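Magnetosome protein MamA (PDB 3AS8) is a tetratricopeptide-repeat protein of the magnetosome that recognises copies of itself and so promotes assembly of a larger protein complex, probably serving as a scaffold for protein-protein contacts. Local coordinates at residues L48-A51 / Y52-G56; G83-Y86 / V87-Q90; D127-I130 / D131-I135; S153-M157 / G158-E162. One frame throughout, in Å; residues are numbered along the deposited sequence. Where two conformers were deposited one is given.

Interaction 1 of 4, residues L48-A51 / Y52-G56; sequences LGIA and YVKTG. With SO4 (sulfate ion), chain D.
Ala51 O is gripped twice by one residue, Thr55, at the C-terminal end of helix 42-54 in the tetratricopeptide-repeat (TPR) fold. The hydroxyl OG1 of Thr55 donates to Ala51 O at 2.8 Å, and the backbone N of Thr55 reaches the same oxygen at 3.1 Å, the two coming from opposite faces of the carbonyl plane. The hydroxyl can do so because chi1 of 53° sets OG1 between the backbone N and the carbonyl carbon, turned back toward the preceding turn. Thr55 is also where the chain leaves helical geometry, so its side chain adds a second bond to the last turn. One residue earlier the regular helical ladder is intact, with Lys54 N bonded to Ile50 O at 3.0 Å.

On the buried flank the contact is apolar. Leu48 swings CG anti to its own N (chi1 177°), which carries CD1 over a face of the Tyr52 ring, 3.7 Å from the centroid and shifted toward the rim: a CH-pi contact. The branch carbon joins in, with Leu48 CG 3.5 Å from Tyr52 CE2. The phenol oxygen of Tyr52 is hydrogen-bonded to Glu32, while Val28 of helix 24-31 and Leu64 of helix 58-71 pack against the ring, so the aromatic residue ties three successive helices together. The exposed Lys54 turns the other way: its chain bends at chi2, and NZ makes a weak hydrogen bond of 3.3 Å to O3 of a sulfate ion, probably from the crystallisation liquor.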
# COMPACT_ATOMS: atom_id res chain seq x y z
N LEU A 48 3.14 -15.81 -2.34
CA LEU A 48 3.57 -15.91 -3.72
C LEU A 48 3.19 -14.67 -4.52
O LEU A 48 3.89 -14.28 -5.45
CB LEU A 48 2.99 -17.17 -4.38
CG LEU A 48 3.26 -17.44 -5.87
CD1 LEU A 48 4.81 -17.53 -6.26
CD2 LEU A 48 2.53 -18.80 -6.14
N GLY A 49 2.03 -14.11 -4.22
CA GLY A 49 1.59 -12.81 -4.76
C GLY A 49 2.64 -11.75 -4.46
O GLY A 49 3.09 -11.10 -5.37
N ILE A 50 3.01 -11.59 -3.20
CA ILE A 50 4.08 -10.65 -2.75
C ILE A 50 5.36 -10.90 -3.53
O ILE A 50 5.92 -10.01 -4.14
CB ILE A 50 4.30 -10.76 -1.23
CG1 ILE A 50 3.17 -10.11 -0.43
CG2 ILE A 50 5.66 -10.09 -0.69
CD1 ILE A 50 3.41 -10.22 1.15
N ALA A 51 5.76 -12.16 -3.58
CA ALA A 51 6.98 -12.58 -4.30
C ALA A 51 6.95 -12.30 -5.79
O ALA A 51 7.97 -11.87 -6.35
CB ALA A 51 7.29 -14.09 -4.02
N TYR A 52 5.81 -12.55 -6.44
CA TYR A 52 5.64 -12.21 -7.86
C TYR A 52 5.71 -10.70 -8.13
O TYR A 52 6.41 -10.30 -9.07
CB TYR A 52 4.33 -12.73 -8.45
CG TYR A 52 4.30 -14.17 -8.89
CD1 TYR A 52 5.38 -14.76 -9.50
CD2 TYR A 52 3.13 -14.93 -8.73
CE1 TYR A 52 5.33 -16.09 -9.96
CE2 TYR A 52 3.06 -16.27 -9.16
CZ TYR A 52 4.17 -16.85 -9.77
OH TYR A 52 4.11 -18.16 -10.19
N VAL A 53 5.12 -9.89 -7.25
CA VAL A 53 5.23 -8.44 -7.43
C VAL A 53 6.70 -7.95 -7.27
O VAL A 53 7.15 -7.08 -8.00
CB VAL A 53 4.32 -7.67 -6.47
CG1 VAL A 53 4.57 -6.12 -6.55
CG2 VAL A 53 2.83 -8.01 -6.82
N LYS A 54 7.39 -8.51 -6.30
CA LYS A 54 8.76 -8.12 -5.98
C LYS A 54 9.69 -8.50 -7.11
O LYS A 54 10.66 -7.82 -7.37
CB LYS A 54 9.22 -8.80 -4.63
CG LYS A 54 8.67 -8.15 -3.32
CD LYS A 54 9.21 -6.70 -3.07
CE LYS A 54 8.63 -6.08 -1.79
NZ LYS A 54 9.30 -4.73 -1.48
N THR A 55 9.40 -9.59 -7.81
CA THR A 55 10.25 -10.08 -8.87
C THR A 55 9.78 -9.68 -10.24
O THR A 55 10.39 -10.11 -11.24
CB THR A 55 10.43 -11.64 -8.84
OG1 THR A 55 9.13 -12.25 -8.82
CG2 THR A 55 11.28 -12.07 -7.54
N GLY A 56 8.82 -8.76 -10.31
CA GLY A 56 8.51 -8.04 -11.60
C GLY A 56 7.26 -8.56 -12.31
O GLY A 56 6.81 -7.97 -13.32
S SO4 D . 13.31 -5.24 -1.16
O1 SO4 D . 14.40 -6.19 -0.94
O2 SO4 D . 13.91 -4.00 -1.67
O3 SO4 D . 12.36 -5.73 -2.16
O4 SO4 D . 12.56 -5.02 0.09

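Interaction 2 of 4, residues G83-Y86 / V87-Q90; sequences GLTY and VQVQ
Thr85 and Gln88 turn their polar ends to the same side of helix 76-88, but the side chains do not bond directly: Thr85 OG1 and Gln88 OE1 stay 4.3 Å apart. A water spans the interval, donating to Thr85 OG1 at 2.6 Å and to Gln88 OE1 at 2.7 Å. The glutamine reaches it with CG anti to its carbonyl carbon (chi1 -85°) and an extended chain that runs back along the helix past Leu84 O. Thr85 OG1 has a further partner one turn earlier, Val81 O, so the water meets a hydroxyl already held by the backbone.

Val87 instead lays its CG2 methyl 3.5 Å from Gly83 O, on another side of the helix. Val89 is where the chain leaves helical geometry, its CG2 3.5 Å from Tyr86 O. There the helix closes in a Schellman motif: Gln90, with positive phi, is the C-prime residue, its N bonded to Val87 O at 3.0 Å, while the N of the residue after it turns back to Tyr86 O.

Around this helix end Tyr86 and Val87 pack on helix 92-105, Thr85 and Val89 on helix 58-71, and Leu84 on helix 110-122, while Tyr86 OH bonds to Glu66.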
# COMPACT_ATOMS: atom_id res chain seq x y z
N GLY A 83 -3.95 -3.21 -1.92
CA GLY A 83 -4.32 -1.79 -1.99
C GLY A 83 -3.12 -0.95 -2.32
O GLY A 83 -3.17 -0.09 -3.19
N LEU A 84 -2.01 -1.15 -1.62
CA LEU A 84 -0.81 -0.40 -1.96
C LEU A 84 -0.29 -0.64 -3.39
O LEU A 84 0.25 0.29 -4.05
CB LEU A 84 0.34 -0.65 -0.91
CG LEU A 84 -0.02 -0.09 0.48
CD1 LEU A 84 1.03 -0.50 1.56
CD2 LEU A 84 -0.23 1.48 0.36
N THR A 85 -0.39 -1.90 -3.82
CA THR A 85 0.07 -2.26 -5.15
C THR A 85 -0.79 -1.57 -6.20
O THR A 85 -0.24 -1.03 -7.15
CB THR A 85 0.17 -3.76 -5.41
OG1 THR A 85 1.11 -4.33 -4.48
CG2 THR A 85 0.74 -4.01 -6.80
N TYR A 86 -2.10 -1.55 -6.02
CA TYR A 86 -2.97 -0.80 -6.93
C TYR A 86 -2.60 0.67 -7.11
O TYR A 86 -2.55 1.21 -8.27
CB TYR A 86 -4.39 -0.96 -6.50
CG TYR A 86 -5.05 -2.30 -6.80
CD1 TYR A 86 -4.79 -3.03 -7.98
CD2 TYR A 86 -6.08 -2.73 -6.00
CE1 TYR A 86 -5.53 -4.24 -8.26
CE2 TYR A 86 -6.80 -3.87 -6.26
CZ TYR A 86 -6.54 -4.62 -7.39
OH TYR A 86 -7.30 -5.78 -7.56
N VAL A 87 -2.28 1.35 -5.99
CA VAL A 87 -1.89 2.76 -6.12
C VAL A 87 -0.63 2.80 -6.99
O VAL A 87 -0.47 3.70 -7.87
CB VAL A 87 -1.59 3.42 -4.72
CG1 VAL A 87 -1.05 4.84 -4.96
CG2 VAL A 87 -2.81 3.30 -3.80
N GLN A 88 0.31 1.89 -6.75
CA GLN A 88 1.56 1.91 -7.51
C GLN A 88 1.31 1.77 -9.03
O GLN A 88 1.99 2.36 -9.81
CB GLN A 88 2.53 0.81 -7.06
CG GLN A 88 3.36 1.25 -5.87
CD GLN A 88 4.07 0.13 -5.23
OE1 GLN A 88 3.72 -1.06 -5.39
NE2 GLN A 88 5.08 0.48 -4.49
N VAL A 89 0.32 0.99 -9.43
CA VAL A 89 -0.03 0.86 -10.90
C VAL A 89 -1.24 1.73 -11.33
O VAL A 89 -1.89 1.45 -12.34
CB VAL A 89 -0.28 -0.63 -11.26
CG1 VAL A 89 0.82 -1.46 -10.78
CG2 VAL A 89 -1.58 -1.20 -10.65
N GLN A 90 -1.60 2.73 -10.53
CA GLN A 90 -2.72 3.68 -10.83
C GLN A 90 -4.08 3.07 -11.03
O GLN A 90 -4.93 3.61 -11.80
CB GLN A 90 -2.32 4.57 -12.02
CG GLN A 90 -0.91 5.11 -11.74
CD GLN A 90 -0.48 6.38 -12.48
OE1 GLN A 90 0.65 6.84 -12.25
NE2 GLN A 90 -1.30 6.90 -13.37
O HOH W 1 3.40 -3.27 -3.82

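Interaction 3 of 4, residues D127-I130 / D131-I135; sequences DEAI and DSFKI
Asp127 O meets Asp131 N at 3.1 Å near the start of helix 126-139, one of the packed antiparallel helices of the TPR array. The same carbonyl oxygen also accepts a hydrogen bond from a water at 2.7 Å. In the conformer given, with CG anti to the carbonyl carbon (chi1 -74°), the carboxylate of Asp131 turns back over the preceding turn and OD2 approaches that water, but too closely for the link to be certain.

Glu128 also pairs a backbone bond with a water. Its O accepts from Ser132 N and from a second water at 2.6 Å, which is hydrogen-bonded in turn to Ser132 OG at 2.7 Å; the serine hydroxyl is held as well by Arg113 of helix 110-122. Glu128 and Asp131 are like charges on the exposed side, and in this conformer Glu128 OE2 and Asp131 OD1 are 5.4 Å apart.

Ala129 faces inward. Its O receives Phe133 N in a nearly straight bond of 2.8 Å, with an N-H...O angle of 175°, and its CB touches the ring at Phe133 CE2 (3.9 Å). The ring also packs on helix 144-156, against Ala149, Ile150 and Ser153.

Ile130 ends the walk beside Lys134. The two side chains run side by side in the same direction, the lysine extended beyond CG, and what touches is aliphatic: Ile130 CG2 packs against Lys134 CE at 3.7 Å, while NZ continues to a weak hydrogen bond with Tyr154 OH.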
# COMPACT_ATOMS: atom_id res chain seq x y z
N ASP A 127 -11.92 16.93 -1.67
CA ASP A 127 -12.29 17.18 -0.26
C ASP A 127 -12.04 15.93 0.54
O ASP A 127 -11.48 16.01 1.61
CB ASP A 127 -13.75 17.60 -0.12
CG ASP A 127 -13.97 19.09 -0.48
OD1 ASP A 127 -13.18 19.90 -0.03
OD2 ASP A 127 -14.88 19.40 -1.25
N GLU A 128 -12.38 14.79 -0.02
CA GLU A 128 -12.11 13.52 0.65
C GLU A 128 -10.61 13.23 0.78
O GLU A 128 -10.16 12.66 1.83
CB GLU A 128 -12.82 12.37 -0.03
CG GLU A 128 -14.30 12.28 0.34
CD GLU A 128 -15.17 13.30 -0.40
OE1 GLU A 128 -14.70 13.84 -1.43
OE2 GLU A 128 -16.34 13.56 0.02
N ALA A 129 -9.81 13.63 -0.25
CA ALA A 129 -8.37 13.40 -0.18
C ALA A 129 -7.82 14.22 0.98
O ALA A 129 -7.02 13.76 1.77
CB ALA A 129 -7.70 13.83 -1.51
N ILE A 130 -8.30 15.44 1.10
CA ILE A 130 -7.83 16.37 2.11
C ILE A 130 -8.14 15.86 3.50
O ILE A 130 -7.31 15.97 4.39
CB ILE A 130 -8.37 17.74 1.87
CG1 ILE A 130 -7.63 18.37 0.72
CG2 ILE A 130 -8.20 18.72 3.15
CD1 ILE A 130 -8.22 19.61 0.25
N ASP A 131 -9.33 15.34 3.69
CA ASP A 131 -9.73 14.65 4.92
C ASP A 131 -8.68 13.58 5.28
O ASP A 131 -8.17 13.53 6.40
CB ASP A 131 -11.11 13.98 4.72
CG ASP A 131 -12.30 14.98 4.73
OD1 ASP A 131 -13.41 14.50 4.48
OD2 ASP A 131 -12.16 16.21 4.98
N SER A 132 -8.32 12.74 4.32
CA SER A 132 -7.35 11.67 4.57
C SER A 132 -5.94 12.22 4.84
O SER A 132 -5.28 11.81 5.82
CB SER A 132 -7.36 10.65 3.39
OG SER A 132 -8.36 9.68 3.65
N PHE A 133 -5.49 13.19 4.05
CA PHE A 133 -4.23 13.89 4.30
C PHE A 133 -4.16 14.54 5.69
O PHE A 133 -3.16 14.45 6.37
CB PHE A 133 -3.88 14.94 3.23
CG PHE A 133 -3.63 14.39 1.84
CD1 PHE A 133 -2.82 13.28 1.64
CD2 PHE A 133 -4.20 15.01 0.71
CE1 PHE A 133 -2.56 12.81 0.34
CE2 PHE A 133 -3.95 14.52 -0.57
CZ PHE A 133 -3.14 13.40 -0.76
N LYS A 134 -5.25 15.14 6.15
CA LYS A 134 -5.27 15.63 7.50
C LYS A 134 -5.18 14.61 8.65
O LYS A 134 -4.55 14.89 9.65
CB LYS A 134 -6.45 16.54 7.67
CG LYS A 134 -6.20 17.84 6.87
CD LYS A 134 -7.28 18.90 7.16
CE LYS A 134 -7.00 20.17 6.31
NZ LYS A 134 -8.07 21.14 6.56
N ILE A 135 -5.71 13.43 8.43
CA ILE A 135 -5.54 12.32 9.34
C ILE A 135 -4.12 11.82 9.32
O ILE A 135 -3.55 11.55 10.36
CB ILE A 135 -6.56 11.21 9.02
CG1 ILE A 135 -7.99 11.74 9.22
CG2 ILE A 135 -6.35 10.00 9.94
CD1 ILE A 135 -9.11 10.83 8.65
O HOH W 2 -11.79 18.02 3.45
O HOH W 3 -10.84 10.56 3.16

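Interaction 4 of 4, residues S153-M157 / G158-E162; sequences SYEQM and GSHEE
A Schellman motif closes helix 144-156 and hands the chain over to helix 160-183. Gly158, with positive phi, marks the change: its N bonds to Glu155 O at 2.8 Å, and Ser159 N reaches back to Tyr154 O at 3.0 Å. Both donors lie above the carbonyl planes and not on a lone pair. Ser159 occupies the N-cap position of the next helix without a capping bond from its side chain, and is the centre of an inverse gamma turn.

Across this corner the Tyr154 ring receives the first turn of the new helix. Glu162 CB lies over the centre of one face, 3.7 Å from the centroid and only 6° from the ring normal, a CH-pi contact. In the conformer given, the glutamate extends across the ring toward the phenol, its carboxylate plane 40° from the ring plane. A water lying at the ring's edge bonds to Tyr154 OH at 2.7 Å and, in that conformer, weakly to Glu162 OE2. On another side of the turn, Glu155 CG packs against His160 CE1 at 3.8 Å.

Tyr154 also packs on Ala163, and Glu155 on Phe167, both of helix 160-183. Such a short, glycine-bearing turn between antiparallel helices is the helix-turn-helix corner from which TPR arrays are built.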
# COMPACT_ATOMS: atom_id res chain seq x y z
N SER A 153 -4.34 19.69 -3.55
CA SER A 153 -5.73 19.30 -3.68
C SER A 153 -6.59 20.60 -3.62
O SER A 153 -7.51 20.79 -4.38
CB SER A 153 -6.09 18.34 -2.57
OG SER A 153 -5.48 17.05 -2.63
N TYR A 154 -6.25 21.50 -2.70
CA TYR A 154 -6.95 22.75 -2.62
C TYR A 154 -6.81 23.52 -3.94
O TYR A 154 -7.81 24.03 -4.46
CB TYR A 154 -6.48 23.57 -1.44
CG TYR A 154 -7.14 23.31 -0.08
CD1 TYR A 154 -8.52 23.45 0.13
CD2 TYR A 154 -6.35 23.06 1.02
CE1 TYR A 154 -9.09 23.24 1.41
CE2 TYR A 154 -6.88 22.86 2.25
CZ TYR A 154 -8.26 22.95 2.46
OH TYR A 154 -8.67 22.73 3.73
N GLU A 155 -5.60 23.60 -4.49
CA GLU A 155 -5.39 24.39 -5.69
C GLU A 155 -6.22 23.88 -6.83
O GLU A 155 -6.72 24.67 -7.60
CB GLU A 155 -3.90 24.42 -6.02
CG GLU A 155 -3.45 25.11 -7.29
CD GLU A 155 -1.90 25.14 -7.35
OE1 GLU A 155 -1.30 24.33 -8.13
OE2 GLU A 155 -1.26 25.90 -6.56
N GLN A 156 -6.39 22.56 -6.93
CA GLN A 156 -7.16 21.92 -7.95
C GLN A 156 -8.64 22.23 -7.83
O GLN A 156 -9.35 22.14 -8.84
CB GLN A 156 -6.96 20.39 -7.95
CG GLN A 156 -5.58 19.96 -8.51
CD GLN A 156 -5.31 18.49 -8.31
OE1 GLN A 156 -5.54 17.69 -9.22
NE2 GLN A 156 -4.80 18.13 -7.12
N MET A 157 -9.12 22.58 -6.64
CA MET A 157 -10.47 23.08 -6.51
C MET A 157 -10.57 24.63 -6.77
O MET A 157 -11.65 25.21 -6.70
CB MET A 157 -10.97 22.82 -5.10
CG MET A 157 -11.10 21.34 -4.86
SD MET A 157 -12.01 21.01 -3.36
CE MET A 157 -10.75 21.25 -2.16
N GLY A 158 -9.45 25.29 -7.07
CA GLY A 158 -9.40 26.77 -7.13
C GLY A 158 -9.35 27.48 -5.78
O GLY A 158 -9.51 28.69 -5.71
N SER A 159 -9.12 26.76 -4.68
CA SER A 159 -9.02 27.36 -3.35
C SER A 159 -7.59 27.83 -3.05
O SER A 159 -6.92 27.27 -2.13
CB SER A 159 -9.47 26.37 -2.28
OG SER A 159 -10.77 25.88 -2.59
N HIS A 160 -7.13 28.82 -3.82
CA HIS A 160 -5.74 29.29 -3.67
C HIS A 160 -5.45 29.84 -2.31
O HIS A 160 -4.35 29.67 -1.75
CB HIS A 160 -5.40 30.30 -4.77
CG HIS A 160 -5.61 29.74 -6.12
ND1 HIS A 160 -4.79 28.74 -6.63
CD2 HIS A 160 -6.58 29.95 -7.05
CE1 HIS A 160 -5.22 28.41 -7.83
NE2 HIS A 160 -6.31 29.11 -8.10
N GLU A 161 -6.41 30.55 -1.73
CA GLU A 161 -6.23 31.06 -0.35
C GLU A 161 -5.95 30.01 0.72
O GLU A 161 -5.14 30.19 1.64
CB GLU A 161 -7.50 31.84 0.04
CG GLU A 161 -7.35 32.52 1.32
CD GLU A 161 -8.48 33.51 1.61
OE1 GLU A 161 -8.42 34.13 2.63
OE2 GLU A 161 -9.44 33.67 0.86
N GLU A 162 -6.68 28.91 0.62
CA GLU A 162 -6.44 27.78 1.55
C GLU A 162 -5.15 27.03 1.17
O GLU A 162 -4.49 26.51 2.07
CB GLU A 162 -7.65 26.80 1.66
CG GLU A 162 -8.73 27.30 2.62
CD GLU A 162 -10.00 26.43 2.61
OE1 GLU A 162 -10.77 26.50 1.63
OE2 GLU A 162 -10.24 25.72 3.62
O HOH W 4 -11.35 22.56 3.70

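All four contacts are local, each within a helix or round its end, and they follow one another along the chain. Interactions 1 to 3 are partly buried and pair an inward apolar side with a polar outer one, whereas interaction 4 is a surface contact, its centre about 27 Å from the centre of the chain. Helix endings differ: a threonine hydroxyl supplements the backbone in interaction 1, while interactions 2 and 4 use Schellman motifs; interaction 3 lies on uninterrupted helix. Leucine and glutamate supply the CH groups over tyrosine faces in interactions 1 and 4. Only interactions 3 and 4 touch, where helices 126-139 and 144-156 pack, Ile130 CG1 lying 3.6 Å from Ser153 CB.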